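Local coordinates for periplasmic chaperone Spy (Escherichia coli, PDB 3OEO), which probably acts as an ATP-independent periplasmic chaperone, a cradle-shaped homodimer that limits protein aggregation and assists refolding, at residues Q40-I45 and N101-I106. Numbering follows the deposited sequence.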
loop_
_atom_site.group_PDB
_atom_site.type_symbol
_atom_site.label_atom_id
_atom_site.label_comp_id
_atom_site.label_asym_id
_atom_site.label_seq_id
_atom_site.Cartn_x
_atom_site.Cartn_y
_atom_site.Cartn_z
ATOM N N GLN A 40 -7.926 23.747 -7.770
ATOM C CA GLN A 40 -7.131 23.799 -8.995
ATOM C C GLN A 40 -5.628 23.809 -8.718
ATOM O O GLN A 40 -4.842 23.274 -9.504
ATOM C CB GLN A 40 -7.544 24.999 -9.862
ATOM C CG GLN A 40 -6.742 25.193 -11.150
ATOM C CD GLN A 40 -6.610 23.929 -11.989
ATOM O OE1 GLN A 40 -5.527 23.618 -12.481
ATOM N NE2 GLN A 40 -7.711 23.196 -12.153
ATOM N N GLN A 41 -5.229 24.420 -7.606
ATOM C CA GLN A 41 -3.834 24.358 -7.183
ATOM C C GLN A 41 -3.460 22.934 -6.797
ATOM O O GLN A 41 -2.347 22.488 -7.063
ATOM C CB GLN A 41 -3.553 25.342 -6.048
ATOM C CG GLN A 41 -3.020 26.674 -6.548
ATOM C CD GLN A 41 -3.171 27.785 -5.538
ATOM O OE1 GLN A 41 -3.967 28.704 -5.733
ATOM N NE2 GLN A 41 -2.407 27.714 -4.450
ATOM N N ILE A 42 -4.411 22.225 -6.194
ATOM C CA ILE A 42 -4.272 20.803 -5.898
ATOM C C ILE A 42 -4.143 20.003 -7.196
ATOM O O ILE A 42 -3.356 19.065 -7.281
ATOM C CB ILE A 42 -5.468 20.292 -5.069
ATOM C CG1 ILE A 42 -5.547 21.044 -3.736
ATOM C CG2 ILE A 42 -5.372 18.784 -4.837
ATOM C CD1 ILE A 42 -6.917 21.004 -3.078
ATOM N N ARG A 43 -4.917 20.399 -8.202
ATOM C CA ARG A 43 -4.889 19.784 -9.527
ATOM C C ARG A 43 -3.483 19.766 -10.144
ATOM O O ARG A 43 -3.129 18.821 -10.851
ATOM C CB ARG A 43 -5.897 20.506 -10.441
ATOM C CG ARG A 43 -5.925 20.101 -11.919
ATOM C CD ARG A 43 -6.547 18.728 -12.164
ATOM N NE ARG A 43 -7.809 18.517 -11.456
ATOM C CZ ARG A 43 -8.816 17.776 -11.917
ATOM N NH1 ARG A 43 -8.733 17.183 -13.104
ATOM N NH2 ARG A 43 -9.917 17.638 -11.192
ATOM N N GLU A 44 -2.685 20.796 -9.865
ATOM C CA GLU A 44 -1.341 20.901 -10.439
ATOM C C GLU A 44 -0.330 20.024 -9.701
ATOM O O GLU A 44 0.678 19.606 -10.277
ATOM C CB GLU A 44 -0.871 22.366 -10.492
ATOM C CG GLU A 44 -0.094 22.862 -9.267
ATOM C CD GLU A 44 -0.130 24.374 -9.105
ATOM O OE1 GLU A 44 0.234 25.097 -10.060
ATOM O OE2 GLU A 44 -0.519 24.840 -8.012
ATOM N N ILE A 45 -0.615 19.751 -8.430
ATOM C CA ILE A 45 0.284 18.991 -7.563
ATOM C C ILE A 45 -0.036 17.500 -7.614
ATOM O O ILE A 45 0.865 16.666 -7.502
ATOM C CB ILE A 45 0.214 19.492 -6.096
ATOM C CG1 ILE A 45 0.428 21.004 -6.037
ATOM C CG2 ILE A 45 1.256 18.786 -5.227
ATOM C CD1 ILE A 45 -0.053 21.640 -4.757
ATOM N N ASN A 101 1.919 17.392 1.841
ATOM C CA ASN A 101 2.398 18.545 2.591
ATOM C C ASN A 101 2.092 19.840 1.828
ATOM O O ASN A 101 1.492 20.766 2.377
ATOM C CB ASN A 101 3.896 18.434 2.887
ATOM C CG ASN A 101 4.331 19.294 4.074
ATOM O OD1 ASN A 101 5.516 19.492 4.304
ATOM N ND2 ASN A 101 3.372 19.801 4.829
ATOM N N LYS A 102 2.493 19.882 0.557
ATOM C CA LYS A 102 2.304 21.054 -0.294
ATOM C C LYS A 102 0.849 21.537 -0.368
ATOM O O LYS A 102 0.600 22.745 -0.367
ATOM C CB LYS A 102 2.895 20.810 -1.689
ATOM C CG LYS A 102 4.431 20.893 -1.727
ATOM C CD LYS A 102 5.020 20.434 -3.058
ATOM C CE LYS A 102 6.543 20.532 -3.031
ATOM N NZ LYS A 102 7.221 20.116 -4.296
ATOM N N ILE A 103 -0.108 20.609 -0.421
ATOM C CA ILE A 103 -1.525 20.988 -0.340
ATOM C C ILE A 103 -1.853 21.598 1.027
ATOM O O ILE A 103 -2.584 22.585 1.102
ATOM C CB ILE A 103 -2.526 19.831 -0.718
ATOM C CG1 ILE A 103 -3.806 19.899 0.133
ATOM C CG2 ILE A 103 -1.887 18.466 -0.580
ATOM C CD1 ILE A 103 -4.805 18.790 -0.132
ATOM N N TYR A 104 -1.303 21.019 2.093
ATOM C CA TYR A 104 -1.457 21.580 3.438
ATOM C C TYR A 104 -1.100 23.067 3.403
ATOM O O TYR A 104 -1.782 23.890 4.007
ATOM C CB TYR A 104 -0.581 20.812 4.452
ATOM C CG TYR A 104 -0.661 21.283 5.896
ATOM C CD1 TYR A 104 0.267 22.192 6.409
ATOM C CD2 TYR A 104 -1.652 20.803 6.754
ATOM C CE1 TYR A 104 0.200 22.624 7.732
ATOM C CE2 TYR A 104 -1.730 21.231 8.083
ATOM C CZ TYR A 104 -0.800 22.141 8.564
ATOM O OH TYR A 104 -0.867 22.563 9.876
ATOM N N ASN A 105 -0.054 23.398 2.649
ATOM C CA ASN A 105 0.485 24.755 2.590
ATOM C C ASN A 105 -0.294 25.709 1.692
ATOM O O ASN A 105 -0.039 26.919 1.685
ATOM C CB ASN A 105 1.962 24.725 2.183
ATOM C CG ASN A 105 2.900 24.508 3.369
ATOM O OD1 ASN A 105 3.937 25.170 3.479
ATOM N ND2 ASN A 105 2.542 23.580 4.260
ATOM N N ILE A 106 -1.232 25.154 0.930
ATOM C CA ILE A 106 -2.152 25.947 0.120
ATOM C C ILE A 106 -3.312 26.399 0.999
ATOM O O ILE A 106 -3.971 27.401 0.715
ATOM C CB ILE A 106 -2.693 25.145 -1.079
ATOM C CG1 ILE A 106 -1.542 24.696 -1.980
ATOM C CG2 ILE A 106 -3.702 25.971 -1.877
ATOM C CD1 ILE A 106 -1.972 23.797 -3.119
#
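I106 and I45 meet tip to tip, and round this pair helix 38-49 packs against segment 101-106, which lies on helix 87-104, in the all-helical fold of the CpxP/Spy family. I45 CD1 and I106 CD1 are 3.3 Å apart. In both isoleucines CG1 lies anti to the carbonyl carbon (chi1 -52° in I45, -60° in I106), and the extended second torsion carries each CD1 outward to the meeting place of the two segments.

I106 also meets Q41, whose side chain crosses its own at a slant rather than running along it. The lower part of Q41 is used first, with CB 3.7 Å from I106 CD1. Beyond CG the Q41 chain is extended and lays its amide against the other branch of the isoleucine, NE2 of Q41 standing 3.4 Å from I106 CG2; this is a van der Waals contact of a polar group with a methyl. I106 is thus held by both branches, CD1 against both Q41 CB and I45 CD1, and CG2 under the amide. An alanine here would remove both branches and would probably open a gap between the helices, leaving the I45 methyl without its mate and the Q41 amide free to turn.

Three residues before I106, I103 touches I42 through their CD1 methyls, 4.2 Å apart. Their backbones come closer than those of Q41 and I106: the CA atoms of I42 and I103 are 6.2 Å apart. On the far side of helix 87-104, N101 packs on F73 of the second subunit and Y104 on T69 of that subunit, so the helix lies between helix 38-49 and the dimer partner. K102 contributes its aliphatic base while its amine leads away, CB lying 4.3 Å from I45 CD1.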